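Side-chain contacts in B-agarase (Saccharophagus degradans, PDB 4BQ2), which probably cleaves agarose chains from an end by hydrolysing beta-linkages, acting as a family 50 exo-beta-agarase: residues W271-P276 / Y281-L286; G411-G416 / K741-R746; Q685-I688 / Y692-G695. All coordinates share one frame; numbering follows the deposited sequence.

Interaction 1. Residues W271-P276 / Y281-L286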
loop_
_atom_site.group_PDB
_atom_site.type_symbol
_atom_site.label_atom_id
_atom_site.label_comp_id
_atom_site.label_asym_id
_atom_site.label_seq_id
_atom_site.Cartn_x
_atom_site.Cartn_y
_atom_site.Cartn_z
ATOM N N TRP A 271 -1.986 -13.069 22.414
ATOM C CA TRP A 271 -2.837 -11.903 22.424
ATOM C C TRP A 271 -4.073 -12.096 21.562
ATOM O O TRP A 271 -3.982 -12.614 20.446
ATOM C CB TRP A 271 -2.065 -10.685 21.930
ATOM C CG TRP A 271 -1.231 -10.063 23.021
ATOM C CD1 TRP A 271 0.137 -10.117 23.157
ATOM C CD2 TRP A 271 -1.717 -9.296 24.124
ATOM N NE1 TRP A 271 0.525 -9.424 24.289
ATOM C CE2 TRP A 271 -0.596 -8.912 24.897
ATOM C CE3 TRP A 271 -3.010 -8.891 24.538
ATOM C CZ2 TRP A 271 -0.712 -8.108 26.041
ATOM C CZ3 TRP A 271 -3.124 -8.130 25.690
ATOM C CH2 TRP A 271 -1.980 -7.727 26.423
ATOM N N MET A 272 -5.216 -11.671 22.111
ATOM C CA MET A 272 -6.505 -11.767 21.449
ATOM C C MET A 272 -7.325 -10.509 21.675
ATOM O O MET A 272 -7.057 -9.695 22.581
ATOM C CB MET A 272 -7.305 -12.991 21.966
ATOM C CG MET A 272 -6.739 -14.356 21.549
ATOM S SD MET A 272 -6.780 -14.598 19.760
ATOM C CE MET A 272 -8.434 -15.230 19.498
ATOM N N LEU A 273 -8.330 -10.344 20.832
ATOM C CA LEU A 273 -9.419 -9.451 21.192
ATOM C C LEU A 273 -10.450 -10.240 21.972
ATOM O O LEU A 273 -10.473 -11.472 21.926
ATOM C CB LEU A 273 -10.020 -8.762 19.959
ATOM C CG LEU A 273 -9.065 -7.737 19.260
ATOM C CD1 LEU A 273 -9.373 -7.540 17.768
ATOM C CD2 LEU A 273 -9.052 -6.397 19.968
ATOM N N VAL A 274 -11.338 -9.526 22.655
ATOM C CA VAL A 274 -12.477 -10.161 23.299
ATOM C C VAL A 274 -13.668 -9.319 22.886
ATOM O O VAL A 274 -13.615 -8.093 22.975
ATOM C CB VAL A 274 -12.313 -10.138 24.835
ATOM C CG1 VAL A 274 -13.581 -10.609 25.543
ATOM C CG2 VAL A 274 -11.107 -10.960 25.253
ATOM N N ASP A 275 -14.750 -9.968 22.480
ATOM C CA ASP A 275 -15.895 -9.230 21.993
ATOM C C ASP A 275 -16.770 -8.633 23.147
ATOM O O ASP A 275 -16.530 -8.913 24.312
ATOM C CB ASP A 275 -16.634 -10.053 20.921
ATOM C CG ASP A 275 -17.632 -11.077 21.491
ATOM O OD1 ASP A 275 -17.921 -11.076 22.710
ATOM O OD2 ASP A 275 -18.131 -11.888 20.680
ATOM N N PRO A 276 -17.728 -7.744 22.828
ATOM C CA PRO A 276 -18.519 -7.101 23.908
ATOM C C PRO A 276 -19.207 -8.081 24.911
ATOM O O PRO A 276 -19.596 -7.672 26.013
ATOM C CB PRO A 276 -19.603 -6.348 23.122
ATOM C CG PRO A 276 -18.941 -6.009 21.799
ATOM C CD PRO A 276 -18.087 -7.226 21.490
ATOM N N TYR A 281 -11.943 -13.090 20.310
ATOM C CA TYR A 281 -12.164 -12.490 18.995
ATOM C C TYR A 281 -10.835 -12.291 18.254
ATOM O O TYR A 281 -9.797 -12.030 18.870
ATOM C CB TYR A 281 -12.926 -11.149 19.171
ATOM C CG TYR A 281 -13.309 -10.407 17.879
ATOM C CD1 TYR A 281 -14.462 -10.732 17.174
ATOM C CD2 TYR A 281 -12.512 -9.372 17.397
ATOM C CE1 TYR A 281 -14.823 -10.039 16.022
ATOM C CE2 TYR A 281 -12.842 -8.682 16.226
ATOM C CZ TYR A 281 -13.987 -9.021 15.548
ATOM O OH TYR A 281 -14.317 -8.324 14.399
ATOM N N PHE A 282 -10.885 -12.369 16.923
ATOM C CA PHE A 282 -9.709 -12.238 16.060
ATOM C C PHE A 282 -10.222 -11.562 14.774
ATOM O O PHE A 282 -11.213 -12.009 14.168
ATOM C CB PHE A 282 -9.051 -13.603 15.787
ATOM C CG PHE A 282 -7.772 -13.518 14.968
ATOM C CD1 PHE A 282 -7.814 -13.574 13.566
ATOM C CD2 PHE A 282 -6.537 -13.399 15.589
ATOM C CE1 PHE A 282 -6.644 -13.499 12.815
ATOM C CE2 PHE A 282 -5.353 -13.320 14.856
ATOM C CZ PHE A 282 -5.401 -13.365 13.457
ATOM N N ALA A 283 -9.599 -10.434 14.424
ATOM C CA ALA A 283 -10.146 -9.585 13.393
ATOM C C ALA A 283 -9.655 -9.977 11.998
ATOM O O ALA A 283 -8.449 -10.019 11.746
ATOM C CB ALA A 283 -9.804 -8.125 13.700
ATOM N N THR A 284 -10.594 -10.286 11.111
ATOM C CA THR A 284 -10.284 -10.472 9.712
ATOM C C THR A 284 -11.268 -9.641 8.918
ATOM O O THR A 284 -12.388 -9.397 9.376
ATOM C CB THR A 284 -10.373 -11.953 9.297
ATOM O OG1 THR A 284 -11.724 -12.415 9.514
ATOM C CG2 THR A 284 -9.353 -12.815 10.111
ATOM N N GLY A 285 -10.852 -9.185 7.740
ATOM C CA GLY A 285 -11.755 -8.387 6.886
ATOM C C GLY A 285 -10.980 -7.540 5.885
ATOM O O GLY A 285 -9.742 -7.694 5.735
ATOM N N LEU A 286 -11.704 -6.650 5.199
ATOM C CA LEU A 286 -11.129 -5.875 4.107
ATOM C C LEU A 286 -11.204 -4.400 4.370
ATOM O O LEU A 286 -12.131 -3.922 5.063
ATOM C CB LEU A 286 -11.871 -6.156 2.772
ATOM C CG LEU A 286 -12.174 -7.651 2.508
ATOM C CD1 LEU A 286 -12.927 -7.815 1.187
ATOM C CD2 LEU A 286 -10.960 -8.602 2.557
#
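Leu273 and Tyr281 face each other as an antiparallel hydrogen-bonded pair, Tyr281 N giving to Leu273 O at 2.7 Å and Leu273 N to Tyr281 O at 3.0 Å. Both bonds depart from the straight geometry of a regular antiparallel pair, with N-H...O angles of 150° and 135° respectively, and in the shorter one the donor stands above the carbonyl plane rather than on a lone pair. The two side chains project from the same face of the sheet and lie side by side. Leu273 CB comes up in the plane of the tyrosine ring, at its edge, 3.6 Å from Tyr281 CD2. Further out, Leu273 CD1 meets that same Tyr281 CD2 at 3.7 Å and also approaches Ala283 CB (4.1 Å). The phenol is carried away from its own amide by the anti first torsion of Tyr281 (chi1 -177°), and its OH ends in a hydrogen bond with Thr413 O. Asp275 adds its CB, 4.2 Å from Tyr281 CB, but its carboxylate is engaged elsewhere: OD2 with Ser245, OD1 accepting the amides of Glu277 and Tyr279 within the turn that joins the strands. Met272 doubles back through bends at chi2 and chi3, bringing its CE to 3.5 Å from Tyr281 O and 4.1 Å from Phe282 CB, with SD at the edge of the Phe282 ring. This is a short beta hairpin of strands 270-274 and 280-287, whose second arm continues alongside strand 693-699 in what is probably the (beta/alpha)8 barrel of the catalytic module, as in related glycoside hydrolases.

Interaction 2. Residues G411-G416 / K741-R746; sequences GFTSLG and KIYTER
Thr413 meets Ile742 and Tyr743 in a small van der Waals contact of one methyl, where the last helix of the chain, 742-746, packs against the loop that follows helix 394-410 in what is probably a (beta/alpha)8 barrel. Its modest size, 92 Å² summed over both sides, fits a touch by one methyl group. Thr413 CG2 and Ile742 CD1 reach for each other tip to tip, and all three residues are buried. The threonine can serve two neighbours because its branches divide the work: CG2, anti to the carbonyl carbon, turns to the helix, whereas OG1 (chi1 59°) is hydrogen-bonded to Phe282 O and Thr284 N on strand 280-287. The tyrosine hydroxyl is likewise occupied, pairing with Gly248 O and with Phe282 N. Its meeting with the threonine methyl is therefore plain van der Waals contact beside a polar network. Within the helix, Ile742 CG1 lies 3.9 Å above the plane of the Tyr743 ring, offset toward its rim, so the two residues present a joint surface. Each segment begins at a helix end. Gly411, with positive phi (89°), closes helix 394-410 in a Schellman motif, and Lys741 is the N-cap of helix 742-746, its carbonyl O receiving Glu745 N at 3.0 Å. At the centre of the contact, Thr413 CG2 is almost equidistant from its two partners, 3.8 Å from Tyr743 OH and 3.9 Å from Ile742 CD1.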
loop_
_atom_site.group_PDB
_atom_site.type_symbol
_atom_site.label_atom_id
_atom_site.label_comp_id
_atom_site.label_asym_id
_atom_site.label_seq_id
_atom_site.Cartn_x
_atom_site.Cartn_y
_atom_site.Cartn_z
ATOM N N GLY A 411 -16.737 -15.484 5.941
ATOM C CA GLY A 411 -16.238 -15.806 7.288
ATOM C C GLY A 411 -15.461 -14.693 7.975
ATOM O O GLY A 411 -14.885 -14.897 9.054
ATOM N N PHE A 412 -15.464 -13.507 7.381
ATOM C CA PHE A 412 -14.727 -12.394 7.960
ATOM C C PHE A 412 -15.404 -11.921 9.211
ATOM O O PHE A 412 -16.641 -11.903 9.274
ATOM C CB PHE A 412 -14.631 -11.253 6.984
ATOM C CG PHE A 412 -13.628 -11.481 5.896
ATOM C CD1 PHE A 412 -12.293 -11.674 6.207
ATOM C CD2 PHE A 412 -14.029 -11.498 4.552
ATOM C CE1 PHE A 412 -11.328 -11.874 5.210
ATOM C CE2 PHE A 412 -13.074 -11.689 3.553
ATOM C CZ PHE A 412 -11.734 -11.892 3.882
ATOM N N THR A 413 -14.614 -11.547 10.207
ATOM C CA THR A 413 -15.202 -11.200 11.476
ATOM C C THR A 413 -15.428 -9.678 11.578
ATOM O O THR A 413 -16.016 -9.204 12.562
ATOM C CB THR A 413 -14.337 -11.674 12.646
ATOM O OG1 THR A 413 -13.048 -11.091 12.544
ATOM C CG2 THR A 413 -14.202 -13.210 12.686
ATOM N N SER A 414 -14.998 -8.917 10.564
ATOM C CA SER A 414 -15.167 -7.463 10.587
ATOM C C SER A 414 -15.183 -6.857 9.199
ATOM O O SER A 414 -14.755 -7.508 8.246
ATOM C CB SER A 414 -13.983 -6.811 11.333
ATOM O OG SER A 414 -12.755 -7.037 10.671
ATOM N N LEU A 415 -15.637 -5.600 9.141
ATOM C CA LEU A 415 -15.344 -4.605 8.079
ATOM C C LEU A 415 -14.128 -3.818 8.532
ATOM O O LEU A 415 -14.068 -3.389 9.677
ATOM C CB LEU A 415 -16.532 -3.644 7.897
ATOM C CG LEU A 415 -17.908 -4.335 7.783
ATOM C CD1 LEU A 415 -19.089 -3.345 7.743
ATOM C CD2 LEU A 415 -17.967 -5.272 6.591
ATOM N N GLY A 416 -13.152 -3.627 7.645
ATOM C CA GLY A 416 -11.843 -3.141 8.074
ATOM C C GLY A 416 -11.832 -1.640 7.971
ATOM O O GLY A 416 -12.893 -0.986 8.013
ATOM N N LYS A 741 -10.742 -21.484 10.389
ATOM C CA LYS A 741 -9.770 -22.006 11.337
ATOM C C LYS A 741 -9.053 -20.980 12.231
ATOM O O LYS A 741 -8.232 -21.372 13.065
ATOM C CB LYS A 741 -8.743 -22.865 10.585
ATOM C CG LYS A 741 -7.625 -22.081 9.911
ATOM C CD LYS A 741 -6.896 -23.027 8.959
ATOM C CE LYS A 741 -5.444 -22.639 8.810
ATOM N NZ LYS A 741 -4.778 -23.449 7.751
ATOM N N ILE A 742 -9.341 -19.681 12.077
ATOM C CA ILE A 742 -8.670 -18.681 12.889
ATOM C C ILE A 742 -8.786 -19.002 14.402
ATOM O O ILE A 742 -7.835 -18.813 15.137
ATOM C CB ILE A 742 -9.146 -17.207 12.627
ATOM C CG1 ILE A 742 -10.674 -17.069 12.699
ATOM C CG2 ILE A 742 -8.570 -16.659 11.315
ATOM C CD1 ILE A 742 -11.197 -15.650 12.464
ATOM N N TYR A 743 -9.928 -19.503 14.850
ATOM C CA TYR A 743 -10.113 -19.656 16.310
ATOM C C TYR A 743 -9.543 -20.969 16.860
ATOM O O TYR A 743 -8.876 -20.967 17.919
ATOM C CB TYR A 743 -11.586 -19.507 16.688
ATOM C CG TYR A 743 -12.101 -18.071 16.566
ATOM C CD1 TYR A 743 -11.584 -17.059 17.375
ATOM C CD2 TYR A 743 -13.119 -17.746 15.661
ATOM C CE1 TYR A 743 -12.055 -15.744 17.290
ATOM C CE2 TYR A 743 -13.595 -16.445 15.565
ATOM C CZ TYR A 743 -13.052 -15.447 16.373
ATOM O OH TYR A 743 -13.538 -14.189 16.269
ATOM N N THR A 744 -9.819 -22.067 16.158
ATOM C CA THR A 744 -9.237 -23.370 16.496
ATOM C C THR A 744 -7.713 -23.311 16.495
ATOM O O THR A 744 -7.082 -23.801 17.433
ATOM C CB THR A 744 -9.749 -24.490 15.582
ATOM O OG1 THR A 744 -9.566 -24.095 14.222
ATOM C CG2 THR A 744 -11.222 -24.706 15.807
ATOM N N GLU A 745 -7.115 -22.669 15.489
ATOM C CA GLU A 745 -5.670 -22.402 15.528
ATOM C C GLU A 745 -5.214 -21.636 16.768
ATOM O O GLU A 745 -4.351 -22.106 17.495
ATOM C CB GLU A 745 -5.189 -21.659 14.284
ATOM C CG GLU A 745 -5.405 -22.403 12.981
ATOM C CD GLU A 745 -4.333 -23.429 12.693
ATOM O OE1 GLU A 745 -3.170 -23.038 12.466
ATOM O OE2 GLU A 745 -4.670 -24.625 12.663
ATOM N N ARG A 746 -5.778 -20.456 17.013
ATOM C CA ARG A 746 -5.275 -19.584 18.076
ATOM C C ARG A 746 -5.529 -20.191 19.445
ATOM O O ARG A 746 -4.733 -20.047 20.369
ATOM C CB ARG A 746 -5.991 -18.217 18.063
ATOM C CG ARG A 746 -5.809 -17.350 16.834
ATOM C CD ARG A 746 -4.416 -16.786 16.716
ATOM N NE ARG A 746 -4.078 -15.804 17.746
ATOM C CZ ARG A 746 -2.983 -15.056 17.693
ATOM N NH1 ARG A 746 -2.146 -15.173 16.663
ATOM N NH2 ARG A 746 -2.707 -14.197 18.667
#

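Interaction 3. Residues Q685-I688 / Y692-G695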
loop_
_atom_site.group_PDB
_atom_site.type_symbol
_atom_site.label_atom_id
_atom_site.label_comp_id
_atom_site.label_asym_id
_atom_site.label_seq_id
_atom_site.Cartn_x
_atom_site.Cartn_y
_atom_site.Cartn_z
ATOM N N GLN A 685 -1.587 -17.495 7.646
ATOM C CA GLN A 685 -0.991 -18.495 8.552
ATOM C C GLN A 685 0.079 -17.866 9.400
ATOM O O GLN A 685 0.203 -18.174 10.594
ATOM C CB GLN A 685 -0.374 -19.704 7.819
ATOM C CG GLN A 685 -0.029 -20.884 8.755
ATOM C CD GLN A 685 -1.270 -21.430 9.446
ATOM O OE1 GLN A 685 -2.288 -21.626 8.806
ATOM N NE2 GLN A 685 -1.216 -21.606 10.754
ATOM N N SER A 686 0.878 -17.004 8.773
ATOM C CA SER A 686 1.946 -16.298 9.452
ATOM C C SER A 686 1.396 -15.377 10.567
ATOM O O SER A 686 1.993 -15.260 11.664
ATOM C CB SER A 686 2.726 -15.471 8.411
ATOM O OG SER A 686 3.935 -15.015 8.944
ATOM N N VAL A 687 0.298 -14.679 10.272
ATOM C CA VAL A 687 -0.355 -13.854 11.293
ATOM C C VAL A 687 -0.910 -14.710 12.429
ATOM O O VAL A 687 -0.690 -14.410 13.614
ATOM C CB VAL A 687 -1.464 -12.962 10.701
ATOM C CG1 VAL A 687 -2.019 -12.039 11.781
ATOM C CG2 VAL A 687 -0.896 -12.133 9.538
ATOM N N ILE A 688 -1.665 -15.740 12.056
ATOM C CA ILE A 688 -2.267 -16.658 13.004
ATOM C C ILE A 688 -1.198 -17.244 13.948
ATOM O O ILE A 688 -1.403 -17.287 15.165
ATOM C CB ILE A 688 -3.049 -17.751 12.259
ATOM C CG1 ILE A 688 -4.309 -17.147 11.620
ATOM C CG2 ILE A 688 -3.451 -18.882 13.181
ATOM C CD1 ILE A 688 -4.931 -18.037 10.568
ATOM N N TYR A 692 1.539 -12.199 19.021
ATOM C CA TYR A 692 1.276 -10.775 19.225
ATOM C C TYR A 692 0.137 -10.194 18.388
ATOM O O TYR A 692 -0.376 -9.124 18.716
ATOM C CB TYR A 692 2.579 -9.967 19.076
ATOM C CG TYR A 692 3.563 -10.516 20.090
ATOM C CD1 TYR A 692 3.392 -10.235 21.442
ATOM C CD2 TYR A 692 4.580 -11.421 19.712
ATOM C CE1 TYR A 692 4.240 -10.784 22.407
ATOM C CE2 TYR A 692 5.448 -11.973 20.676
ATOM C CZ TYR A 692 5.251 -11.656 22.014
ATOM O OH TYR A 692 6.072 -12.167 22.984
ATOM N N PHE A 693 -0.279 -10.892 17.330
ATOM C CA PHE A 693 -1.299 -10.311 16.435
ATOM C C PHE A 693 -2.689 -10.720 16.789
ATOM O O PHE A 693 -2.945 -11.897 17.008
ATOM C CB PHE A 693 -0.975 -10.608 14.950
ATOM C CG PHE A 693 0.100 -9.718 14.441
ATOM C CD1 PHE A 693 -0.209 -8.442 13.975
ATOM C CD2 PHE A 693 1.427 -10.114 14.489
ATOM C CE1 PHE A 693 0.783 -7.576 13.534
ATOM C CE2 PHE A 693 2.430 -9.258 14.034
ATOM C CZ PHE A 693 2.112 -7.986 13.562
ATOM N N VAL A 694 -3.569 -9.732 16.890
ATOM C CA VAL A 694 -4.996 -9.988 17.078
ATOM C C VAL A 694 -5.877 -9.896 15.832
ATOM O O VAL A 694 -7.107 -10.031 15.926
ATOM C CB VAL A 694 -5.601 -9.125 18.197
ATOM C CG1 VAL A 694 -4.736 -9.273 19.470
ATOM C CG2 VAL A 694 -5.723 -7.649 17.756
ATOM N N GLY A 695 -5.252 -9.699 14.680
ATOM C CA GLY A 695 -5.989 -9.677 13.409
ATOM C C GLY A 695 -5.158 -9.149 12.244
ATOM O O GLY A 695 -4.026 -8.704 12.411
#
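Val687 and Phe693 meet where the chain leaves a helix and enters a strand, and the meeting is made by Val687 CG1 and Phe693 CB. Val687 CB itself stands 4.9 Å from Phe693 CB, too far for close contact, and the distance is bridged by a single branch. CG1 is held anti to the backbone N (chi1 -175°) and comes to 3.6 Å from Phe693 CB, an apolar contact, with Phe693 CG behind it at 4.1 Å. The same methyl also lies 3.9 Å from Gly695 O, so one carbon rests against two alternate residues of the strand. CG2, the other branch, is placed anti to the carbonyl carbon and takes no part. The backbone of the valine contributes as well: Val687 O is 4.0 Å from Phe693 CB, so this methylene has both the carbonyl and CG1 of Val687 as neighbours. The two side chains cross at about a right angle. The phenylalanine starts out toward the helix, but its ring turns off with chi1 -77° and leads away, so the valine is met by the root of the aromatic side chain more than by its ring. Of the 117 Å² buried here, Val687 supplies more than half. The Phe693 side chain also touches Leu633, Leu641, Ser648 and Ile650, while Ile688 touches Ile742 and Glu745. The C-terminal end of helix 673-688 thus packs on the start of the following strand, 693-699, a helix-to-strand connection consistent with an alpha/beta unit of the probable barrel; that strand runs parallel to strands 280-287 and 648-652 between them, and helix 742-746 neighbours the helix.

Overall arrangement
Following the chain from the N terminus, interaction 1 closes first, as a hairpin whose strands are joined by residues 275-279, and is complete before the others begin. Interaction 2 opens at 411-416 and closes 325 residues later at 741-746, spanning much of the presumed barrel; interaction 3, a local helix-to-strand turn, is nested inside it. Their centres lie 7 to 10 Å apart. Hydrogen bonds link them: Thr413 OG1 with Phe282 O and Tyr281 OH with Thr413 O join interactions 1 and 2, Ala283 N with Val694 O joins 1 and 3, and Arg746 NH1 with Ile688 O joins 2 and 3. Strand 280-287 thus borders both the 411-416 loop and strand 693-699, while the last helix reaches the end of helix 673-688.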